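Local coordinates for protein purine nucleoside phosphorylase (Schistosoma mansoni, PDB 5KO5) that catalyses the reversible phosphorolysis of purine nucleosides to the free base and ribose 1-phosphate, and here holds cytosine in a ligand pocket, at residues 175-178 against 179-183; 183-186 against 187-190; 267-270 against 271-274; 275-278 against 279-282. All blocks are in the same frame, centred on the assembly; numbering follows the deposited sequence.

Interaction 1: 175-178 against 179-183; sequences LALK and IAQEN
Lys178 and Glu182 meet one helical turn apart. Their contact is made by the aliphatic part of the lysine: CG of Lys178 lies 3.6 Å from OE2 of Glu182. The lysine chain then bends at chi2 and chi3, and Lys178 NZ ends 6.4 Å from Glu182 OE2, too far for a salt bridge. The carboxylate of Glu182 has its charged partner in Arg283, which pairs with OE1. Ile179 reaches back toward Leu175. With CG1 opposite its own carbonyl carbon (chi1 -69°), Ile179 CD1 comes to 3.8 Å from Leu175 CD1. Ile179 also packs on Trp276 and Ile280 of helix 259-283. On another side of the turn, the amide end of Gln181 lies against the Leu177 branch, with Gln181 NE2 3.6 Å from Leu177 CG. Beneath run regular i to i+4 backbone bonds, such as Gln181 N to Leu177 O at 2.9 Å. At the helix end, Asn183 ND2 lies 2.8 Å from Ile179 O. Asn183 N bonds to the same Ile179 O at 3.2 Å, from the opposite face of the carbonyl plane. These are the last two turns of helix 170-182, amphipathic, with Asn183 bonding back to Ile179 O.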
loop_
_atom_site.group_PDB
_atom_site.type_symbol
_atom_site.label_atom_id
_atom_site.label_comp_id
_atom_site.label_asym_id
_atom_site.label_seq_id
_atom_site.Cartn_x
_atom_site.Cartn_y
_atom_site.Cartn_z
ATOM N N LEU A 175 23.751 17.999 -16.102
ATOM C CA LEU A 175 25.104 17.520 -16.377
ATOM C C LEU A 175 25.080 16.169 -17.084
ATOM O O LEU A 175 25.836 15.949 -18.040
ATOM C CB LEU A 175 25.917 17.451 -15.083
ATOM C CG LEU A 175 27.324 16.845 -15.159
ATOM C CD1 LEU A 175 28.214 17.599 -16.146
ATOM C CD2 LEU A 175 27.961 16.808 -13.781
ATOM N N ALA A 176 24.230 15.248 -16.624
ATOM C CA ALA A 176 24.128 13.946 -17.277
ATOM C C ALA A 176 23.737 14.095 -18.743
ATOM O O ALA A 176 24.333 13.455 -19.622
ATOM C CB ALA A 176 23.134 13.051 -16.531
ATOM N N LEU A 177 22.744 14.944 -19.027
ATOM C CA LEU A 177 22.340 15.167 -20.411
ATOM C C LEU A 177 23.467 15.797 -21.216
ATOM O O LEU A 177 23.703 15.409 -22.365
ATOM C CB LEU A 177 21.089 16.046 -20.477
ATOM C CG LEU A 177 20.607 16.351 -21.903
ATOM C CD1 LEU A 177 20.207 15.058 -22.617
ATOM C CD2 LEU A 177 19.464 17.366 -21.924
ATOM N N LYS A 178 24.178 16.762 -20.625
ATOM C CA LYS A 178 25.259 17.433 -21.342
ATOM C C LYS A 178 26.329 16.442 -21.778
ATOM O O LYS A 178 26.832 16.515 -22.906
ATOM C CB LYS A 178 25.875 18.520 -20.460
ATOM C CG LYS A 178 27.010 19.276 -21.130
ATOM C CD LYS A 178 26.526 20.603 -21.665
ATOM C CE LYS A 178 26.363 21.614 -20.547
ATOM N NZ LYS A 178 25.820 22.907 -21.050
ATOM N N ILE A 179 26.687 15.506 -20.898
ATOM C CA ILE A 179 27.699 14.511 -21.236
ATOM C C ILE A 179 27.198 13.577 -22.333
ATOM O O ILE A 179 27.964 13.165 -23.213
ATOM C CB ILE A 179 28.148 13.759 -19.970
ATOM C CG1 ILE A 179 28.929 14.710 -19.055
ATOM C CG2 ILE A 179 28.994 12.542 -20.332
ATOM C CD1 ILE A 179 29.106 14.201 -17.643
ATOM N N ALA A 180 25.905 13.237 -22.310
ATOM C CA ALA A 180 25.350 12.422 -23.386
ATOM C C ALA A 180 25.436 13.148 -24.722
ATOM O O ALA A 180 25.744 12.537 -25.751
ATOM C CB ALA A 180 23.903 12.049 -23.076
ATOM N N GLN A 181 25.176 14.460 -24.722
ATOM C CA GLN A 181 25.281 15.238 -25.953
ATOM C C GLN A 181 26.718 15.276 -26.455
ATOM O O GLN A 181 26.967 15.166 -27.664
ATOM C CB GLN A 181 24.761 16.654 -25.717
ATOM C CG GLN A 181 23.291 16.713 -25.327
ATOM C CD GLN A 181 22.884 18.071 -24.790
ATOM O OE1 GLN A 181 23.732 18.872 -24.388
ATOM N NE2 GLN A 181 21.584 18.339 -24.785
ATOM N N GLU A 182 27.678 15.436 -25.540
ATOM C CA GLU A 182 29.082 15.507 -25.936
ATOM C C GLU A 182 29.544 14.214 -26.594
ATOM O O GLU A 182 30.441 14.236 -27.449
ATOM C CB GLU A 182 29.945 15.822 -24.715
ATOM C CG GLU A 182 29.727 17.221 -24.151
ATOM C CD GLU A 182 30.351 17.403 -22.779
ATOM O OE1 GLU A 182 30.798 16.396 -22.189
ATOM O OE2 GLU A 182 30.393 18.550 -22.290
ATOM N N ASN A 183 28.936 13.086 -26.223
ATOM C CA ASN A 183 29.292 11.778 -26.755
ATOM C C ASN A 183 28.279 11.257 -27.768
ATOM O O ASN A 183 28.315 10.070 -28.114
ATOM C CB ASN A 183 29.479 10.781 -25.608
ATOM C CG ASN A 183 30.678 11.118 -24.740
ATOM O OD1 ASN A 183 31.809 10.748 -25.054
ATOM N ND2 ASN A 183 30.438 11.837 -23.650
#

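Interaction 2: 183-186 against 187-190; sequences NDFQ and DLVH
Leu188 N gives a hydrogen bond to Phe185 O at 3.0 Å, and Val189 N gives one to Gln186 O at the same length. Both link residues three apart. Each donor stands above the carbonyl plane of its acceptor, consistent with the tight 3-10 winding of this turn. Waters join the acidic side chains outside the turn. One water donates to Asp187 OD1 at 2.5 Å and makes a weak bond to Asp184 O. A second water lies 2.9 Å from both Asp184 OD1 and Asp187 OD1. Asp184 OD1 and Asp187 OD1 are 5.3 Å apart, so the water between them probably eases their like charges.

Packing centres on Phe185. The ring meets Val189 obliquely, with Phe185 CD2 4.1 Å from Val189 CG2. Leu188 approaches nearer the root of the side chain, Leu188 CD1 lying 4.1 Å from Phe185 CB. Beyond the segments, the Phe185 ring makes an edge-to-face contact with Trp276. Leu188 packs on Arg269 and Leu272, while Val189 rests on Leu177 and Ala180. Asp184 has a positive phi of 60° and is the C-prime residue of a Schellman motif. This motif ends helix 170-182, and the short 3-10 turn that follows leads the chain into strand 189-196.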
loop_
_atom_site.group_PDB
_atom_site.type_symbol
_atom_site.label_atom_id
_atom_site.label_comp_id
_atom_site.label_asym_id
_atom_site.label_seq_id
_atom_site.Cartn_x
_atom_site.Cartn_y
_atom_site.Cartn_z
ATOM N N ASN A 183 28.936 13.086 -26.223
ATOM C CA ASN A 183 29.292 11.778 -26.755
ATOM C C ASN A 183 28.279 11.257 -27.768
ATOM O O ASN A 183 28.315 10.070 -28.114
ATOM C CB ASN A 183 29.479 10.781 -25.608
ATOM C CG ASN A 183 30.678 11.118 -24.740
ATOM O OD1 ASN A 183 31.809 10.748 -25.054
ATOM N ND2 ASN A 183 30.438 11.837 -23.650
ATOM N N ASP A 184 27.366 12.114 -28.238
ATOM C CA ASP A 184 26.455 11.784 -29.337
ATOM C C ASP A 184 25.556 10.587 -29.023
ATOM O O ASP A 184 25.208 9.806 -29.912
ATOM C CB ASP A 184 27.201 11.599 -30.667
ATOM C CG ASP A 184 26.266 11.550 -31.869
ATOM O OD1 ASP A 184 25.271 12.309 -31.888
ATOM O OD2 ASP A 184 26.517 10.741 -32.787
ATOM N N PHE A 185 25.153 10.413 -27.764
ATOM C CA PHE A 185 24.106 9.441 -27.465
ATOM C C PHE A 185 22.885 10.076 -26.808
ATOM O O PHE A 185 22.077 9.377 -26.196
ATOM C CB PHE A 185 24.614 8.202 -26.712
ATOM C CG PHE A 185 25.061 8.457 -25.290
ATOM C CD1 PHE A 185 26.369 8.809 -25.016
ATOM C CD2 PHE A 185 24.191 8.264 -24.229
ATOM C CE1 PHE A 185 26.790 9.011 -23.713
ATOM C CE2 PHE A 185 24.608 8.467 -22.922
ATOM C CZ PHE A 185 25.914 8.841 -22.668
ATOM N N GLN A 186 22.721 11.393 -26.966
ATOM C CA GLN A 186 21.577 12.085 -26.389
ATOM C C GLN A 186 20.257 11.602 -26.969
ATOM O O GLN A 186 19.218 11.751 -26.318
ATOM C CB GLN A 186 21.724 13.600 -26.549
ATOM C CG GLN A 186 21.511 14.115 -27.962
ATOM C CD GLN A 186 22.641 13.742 -28.895
ATOM O OE1 GLN A 186 23.785 13.593 -28.470
ATOM N NE2 GLN A 186 22.323 13.574 -30.173
ATOM N N ASP A 187 20.271 11.015 -28.172
ATOM C CA ASP A 187 19.048 10.450 -28.735
ATOM C C ASP A 187 18.499 9.302 -27.896
ATOM O O ASP A 187 17.317 8.964 -28.024
ATOM C CB ASP A 187 19.294 9.994 -30.176
ATOM C CG ASP A 187 20.311 8.865 -30.266
ATOM O OD1 ASP A 187 21.509 9.114 -30.008
ATOM O OD2 ASP A 187 19.916 7.730 -30.608
ATOM N N LEU A 188 19.321 8.700 -27.040
ATOM C CA LEU A 188 18.865 7.645 -26.146
ATOM C C LEU A 188 18.304 8.172 -24.835
ATOM O O LEU A 188 17.717 7.394 -24.074
ATOM C CB LEU A 188 20.029 6.706 -25.811
ATOM C CG LEU A 188 20.726 6.018 -26.978
ATOM C CD1 LEU A 188 21.849 5.142 -26.452
ATOM C CD2 LEU A 188 19.734 5.199 -27.791
ATOM N N VAL A 189 18.476 9.457 -24.538
ATOM C CA VAL A 189 18.263 9.990 -23.194
ATOM C C VAL A 189 16.948 10.759 -23.156
ATOM O O VAL A 189 16.735 11.689 -23.947
ATOM C CB VAL A 189 19.441 10.871 -22.746
ATOM C CG1 VAL A 189 19.219 11.384 -21.315
ATOM C CG2 VAL A 189 20.752 10.102 -22.852
ATOM N N HIS A 190 16.076 10.376 -22.229
ATOM C CA HIS A 190 14.808 11.038 -21.960
ATOM C C HIS A 190 14.794 11.480 -20.503
ATOM O O HIS A 190 15.714 11.196 -19.736
ATOM C CB HIS A 190 13.638 10.076 -22.192
ATOM C CG HIS A 190 13.594 9.493 -23.569
ATOM N ND1 HIS A 190 12.640 9.855 -24.498
ATOM C CD2 HIS A 190 14.378 8.570 -24.173
ATOM C CE1 HIS A 190 12.845 9.184 -25.618
ATOM N NE2 HIS A 190 13.896 8.402 -25.450
HETATM O O HOH W 1 23.103 7.231 -30.064
HETATM O O HOH W 2 22.976 10.605 -32.074
#

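Interaction 3: 267-270 against 271-274; sequences EKRA and DLLQ
Arg269 and Leu272 touch loosely along one side of helix 259-283, with Arg269 CD 4.5 Å from Leu272 CD2. From CB, the arginine chain turns twice, at chi1 (-70°) and chi2 (-70°). CG leads to CD, which is the part that nears the leucine. NE follows and gives its hydrogen bond to Gly129 O, outside the helix. At the tip, the guanidinium group of Arg269 has CE of Lys268 3.8 Å above one face, offset toward the rim.

The backbone beneath is kinked. The N atoms of Asp271 and Leu272 lack the i to i-4 bond to Glu267 O and Lys268 O, and two waters take its place. One water accepts from Asp271 N at 2.9 Å and lies 2.9 Å from Glu267 O. It is also 2.5 Å from Asp271 OD2. The other accepts from Leu272 N at 2.9 Å and donates to Lys268 O. Regular bonding resumes at Leu273 N, which binds Arg269 O, and at Gln274 N, which binds Ala270 O. On the water side, Glu267 OE2 and Asp271 OD2 are 4.5 Å apart, and the water on Asp271 OD2 may ease the like charges.

Leu273 reaches Leu37, and Gln274 touches Glu43. Arg269, Leu272 and Leu273 all pack on Phe131 of strand 131-139, and Leu272 also meets Phe185. The kinked turn thus packs over strand 131-139 and the loop that leads into strand 189-196, with Glu267 and Asp271 on the side of the bridging water.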
loop_
_atom_site.group_PDB
_atom_site.type_symbol
_atom_site.label_atom_id
_atom_site.label_comp_id
_atom_site.label_asym_id
_atom_site.label_seq_id
_atom_site.Cartn_x
_atom_site.Cartn_y
_atom_site.Cartn_z
ATOM N N GLU A 267 23.117 -5.866 -20.299
ATOM C CA GLU A 267 24.409 -6.207 -20.883
ATOM C C GLU A 267 24.688 -5.377 -22.133
ATOM O O GLU A 267 25.833 -4.987 -22.384
ATOM C CB GLU A 267 24.464 -7.707 -21.177
ATOM C CG GLU A 267 25.818 -8.220 -21.623
ATOM C CD GLU A 267 26.966 -7.682 -20.785
ATOM O OE1 GLU A 267 26.847 -7.646 -19.540
ATOM O OE2 GLU A 267 27.993 -7.291 -21.379
ATOM N N LYS A 268 23.649 -5.086 -22.918
ATOM C CA LYS A 268 23.817 -4.319 -24.148
ATOM C C LYS A 268 24.236 -2.877 -23.875
ATOM O O LYS A 268 24.958 -2.282 -24.690
ATOM C CB LYS A 268 22.511 -4.343 -24.942
ATOM C CG LYS A 268 22.525 -3.502 -26.201
ATOM C CD LYS A 268 21.165 -3.528 -26.870
ATOM C CE LYS A 268 21.076 -2.506 -27.992
ATOM N NZ LYS A 268 19.751 -2.596 -28.673
ATOM N N ARG A 269 23.791 -2.295 -22.760
ATOM C CA ARG A 269 24.060 -0.897 -22.450
ATOM C C ARG A 269 25.058 -0.712 -21.317
ATOM O O ARG A 269 25.387 0.434 -20.983
ATOM C CB ARG A 269 22.756 -0.170 -22.088
ATOM C CG ARG A 269 21.804 0.028 -23.243
ATOM C CD ARG A 269 22.339 1.050 -24.231
ATOM N NE ARG A 269 21.318 1.414 -25.206
ATOM C CZ ARG A 269 21.471 1.332 -26.519
ATOM N NH1 ARG A 269 22.634 0.943 -27.037
ATOM N NH2 ARG A 269 20.475 1.677 -27.322
ATOM N N ALA A 270 25.553 -1.799 -20.719
ATOM C CA ALA A 270 26.368 -1.698 -19.510
ATOM C C ALA A 270 27.624 -0.859 -19.725
ATOM O O ALA A 270 27.981 -0.033 -18.874
ATOM C CB ALA A 270 26.753 -3.097 -19.023
ATOM N N ASP A 271 28.313 -1.058 -20.850
ATOM C CA ASP A 271 29.581 -0.368 -21.053
ATOM C C ASP A 271 29.371 1.116 -21.308
ATOM O O ASP A 271 30.145 1.953 -20.819
ATOM C CB ASP A 271 30.371 -1.042 -22.170
ATOM C CG ASP A 271 30.817 -2.427 -21.787
ATOM O OD1 ASP A 271 31.802 -2.540 -21.028
ATOM O OD2 ASP A 271 30.182 -3.402 -22.244
ATOM N N LEU A 272 28.329 1.465 -22.065
ATOM C CA LEU A 272 28.007 2.872 -22.281
ATOM C C LEU A 272 27.625 3.550 -20.974
ATOM O O LEU A 272 28.062 4.674 -20.696
ATOM C CB LEU A 272 26.875 2.994 -23.297
ATOM C CG LEU A 272 26.428 4.421 -23.634
ATOM C CD1 LEU A 272 27.580 5.237 -24.219
ATOM C CD2 LEU A 272 25.237 4.413 -24.573
ATOM N N LEU A 273 26.825 2.875 -20.146
ATOM C CA LEU A 273 26.426 3.458 -18.874
ATOM C C LEU A 273 27.621 3.636 -17.944
ATOM O O LEU A 273 27.707 4.638 -17.225
ATOM C CB LEU A 273 25.353 2.583 -18.238
ATOM C CG LEU A 273 24.750 3.091 -16.936
ATOM C CD1 LEU A 273 24.048 4.424 -17.140
ATOM C CD2 LEU A 273 23.778 2.057 -16.393
ATOM N N GLN A 274 28.564 2.689 -17.960
ATOM C CA GLN A 274 29.760 2.841 -17.138
ATOM C C GLN A 274 30.564 4.061 -17.569
ATOM O O GLN A 274 31.015 4.854 -16.733
ATOM C CB GLN A 274 30.639 1.594 -17.218
ATOM C CG GLN A 274 31.893 1.761 -16.365
ATOM C CD GLN A 274 33.072 0.929 -16.828
ATOM O OE1 GLN A 274 33.069 0.368 -17.923
ATOM N NE2 GLN A 274 34.095 0.843 -15.983
HETATM O O HOH W 3 27.797 -2.973 -22.945
HETATM O O HOH W 4 27.228 -0.355 -23.980
#

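Interaction 4: 275-278 against 279-282; sequences MWFK and EIIT
Trp276 and Ile280 are joined by both a backbone bond and a side-chain contact. Ile280 N donates to Trp276 O at 2.9 Å, in the carbonyl plane. The other amides of this turn are paired in the same i to i+4 way: Glu279 N to Met275 O, Ile281 N to Phe277 O, and Thr282 N to Lys278 O.

Two polar side chains are satisfied close by. Thr282 OG1 donates to Glu279 O at 2.9 Å. It can do so because it sits between its own backbone N and carbonyl carbon (chi1 78°), folded back toward the preceding turn. Glu279 bends at chi2, and its OE2 forms a salt bridge with Arg283. The indole NE1 of Trp276 is buried, and its hydrogen bond goes to Ala176 O of helix 170-182.

The apolar contact gathers at the end of Ile280. Ile280 CD1 lies over one face of the indole, 4.0 Å from the centroid of the Trp276 five-membered ring and 20° off the normal, a CH-pi contact. Ile280 CD1 is also 3.9 Å from Phe277 CD1. Phe277 and Ile280 run side by side and point the same way, so one methyl serves both aromatic residues.

Several parts of the fold meet this turn. Glu279 touches Ile179 and Ile280 touches Ala176, both on helix 170-182. Phe277 rests on Leu114 and Thr116 of strand 112-121, and also on Val240 of strand 236-246. Ile281 reaches Leu114 as well as Val75 of strand 69-75. Helix 259-283 thus packs against the mixed sheet and also contacts helix 170-182.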
loop_
_atom_site.group_PDB
_atom_site.type_symbol
_atom_site.label_atom_id
_atom_site.label_comp_id
_atom_site.label_asym_id
_atom_site.label_seq_id
_atom_site.Cartn_x
_atom_site.Cartn_y
_atom_site.Cartn_z
ATOM N N MET A 275 30.775 4.207 -18.878
ATOM C CA MET A 275 31.506 5.362 -19.389
ATOM C C MET A 275 30.793 6.655 -19.009
ATOM O O MET A 275 31.426 7.625 -18.576
ATOM C CB MET A 275 31.655 5.219 -20.912
ATOM C CG MET A 275 32.594 6.211 -21.581
ATOM S SD MET A 275 31.874 7.853 -21.756
ATOM C CE MET A 275 30.323 7.461 -22.500
ATOM N N TRP A 276 29.468 6.672 -19.142
ATOM C CA TRP A 276 28.693 7.868 -18.839
ATOM C C TRP A 276 28.850 8.256 -17.376
ATOM O O TRP A 276 29.143 9.414 -17.049
ATOM C CB TRP A 276 27.231 7.558 -19.136
ATOM C CG TRP A 276 26.291 8.711 -19.150
ATOM C CD1 TRP A 276 26.603 10.046 -19.169
ATOM C CD2 TRP A 276 24.868 8.631 -19.203
ATOM N NE1 TRP A 276 25.448 10.798 -19.209
ATOM C CE2 TRP A 276 24.370 9.951 -19.235
ATOM C CE3 TRP A 276 23.960 7.563 -19.218
ATOM C CZ2 TRP A 276 23.002 10.233 -19.276
ATOM C CZ3 TRP A 276 22.606 7.841 -19.264
ATOM C CH2 TRP A 276 22.139 9.167 -19.293
ATOM N N PHE A 277 28.661 7.289 -16.475
ATOM C CA PHE A 277 28.727 7.585 -15.051
ATOM C C PHE A 277 30.145 7.913 -14.601
ATOM O O PHE A 277 30.328 8.749 -13.712
ATOM C CB PHE A 277 28.090 6.452 -14.239
ATOM C CG PHE A 277 26.630 6.670 -13.976
ATOM C CD1 PHE A 277 25.755 6.918 -15.022
ATOM C CD2 PHE A 277 26.142 6.667 -12.687
ATOM C CE1 PHE A 277 24.400 7.154 -14.772
ATOM C CE2 PHE A 277 24.792 6.881 -12.435
ATOM C CZ PHE A 277 23.932 7.136 -13.490
ATOM N N LYS A 278 31.160 7.288 -15.203
ATOM C CA LYS A 278 32.530 7.692 -14.897
ATOM C C LYS A 278 32.745 9.164 -15.234
ATOM O O LYS A 278 33.318 9.913 -14.437
ATOM C CB LYS A 278 33.525 6.792 -15.637
ATOM C CG LYS A 278 34.992 7.085 -15.366
ATOM C CD LYS A 278 35.876 6.085 -16.118
ATOM C CE LYS A 278 37.351 6.388 -15.955
ATOM N NZ LYS A 278 38.186 5.414 -16.719
ATOM N N GLU A 279 32.255 9.605 -16.394
ATOM C CA GLU A 279 32.415 11.005 -16.775
ATOM C C GLU A 279 31.586 11.925 -15.884
ATOM O O GLU A 279 32.039 13.018 -15.527
ATOM C CB GLU A 279 32.078 11.204 -18.254
ATOM C CG GLU A 279 32.257 12.643 -18.749
ATOM C CD GLU A 279 33.707 13.088 -18.825
ATOM O OE1 GLU A 279 34.614 12.256 -18.611
ATOM O OE2 GLU A 279 33.936 14.286 -19.099
ATOM N N ILE A 280 30.373 11.508 -15.512
ATOM C CA ILE A 280 29.587 12.293 -14.560
ATOM C C ILE A 280 30.378 12.503 -13.276
ATOM O O ILE A 280 30.478 13.622 -12.760
ATOM C CB ILE A 280 28.222 11.632 -14.295
ATOM C CG1 ILE A 280 27.333 11.712 -15.540
ATOM C CG2 ILE A 280 27.535 12.295 -13.093
ATOM C CD1 ILE A 280 26.096 10.823 -15.468
ATOM N N ILE A 281 30.982 11.426 -12.761
ATOM C CA ILE A 281 31.773 11.511 -11.535
ATOM C C ILE A 281 32.923 12.507 -11.690
ATOM O O ILE A 281 33.133 13.375 -10.833
ATOM C CB ILE A 281 32.254 10.111 -11.109
ATOM C CG1 ILE A 281 31.063 9.262 -10.656
ATOM C CG2 ILE A 281 33.296 10.207 -10.000
ATOM C CD1 ILE A 281 31.383 7.788 -10.467
ATOM N N THR A 282 33.679 12.406 -12.791
ATOM C CA THR A 282 34.802 13.325 -12.992
ATOM C C THR A 282 34.341 14.770 -13.118
ATOM O O THR A 282 35.095 15.693 -12.784
ATOM C CB THR A 282 35.613 12.954 -14.237
ATOM O OG1 THR A 282 34.930 13.412 -15.410
ATOM C CG2 THR A 282 35.817 11.470 -14.332
#

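In the fold
All four contacts are local, so none closes a long loop, and none nests in or crosses another. Interaction 1 forms the end of helix 170-182. Interaction 2 begins at Asn183, the last residue of interaction 1 and the first beyond the helix, and carries the chain through the turn into strand 189-196. Interactions 3 and 4 come much later and adjoin within helix 259-283. The two chain regions then meet in space. Interaction 2 touches interaction 3 through Leu188 and Phe185. It also touches interaction 4 through Phe185 and Val189. Interaction 1 joins interaction 4 through Ala176 and Ile179. Interactions 1 and 3 do not touch. Together they pack the late helix against helix 170-182 and the following turn.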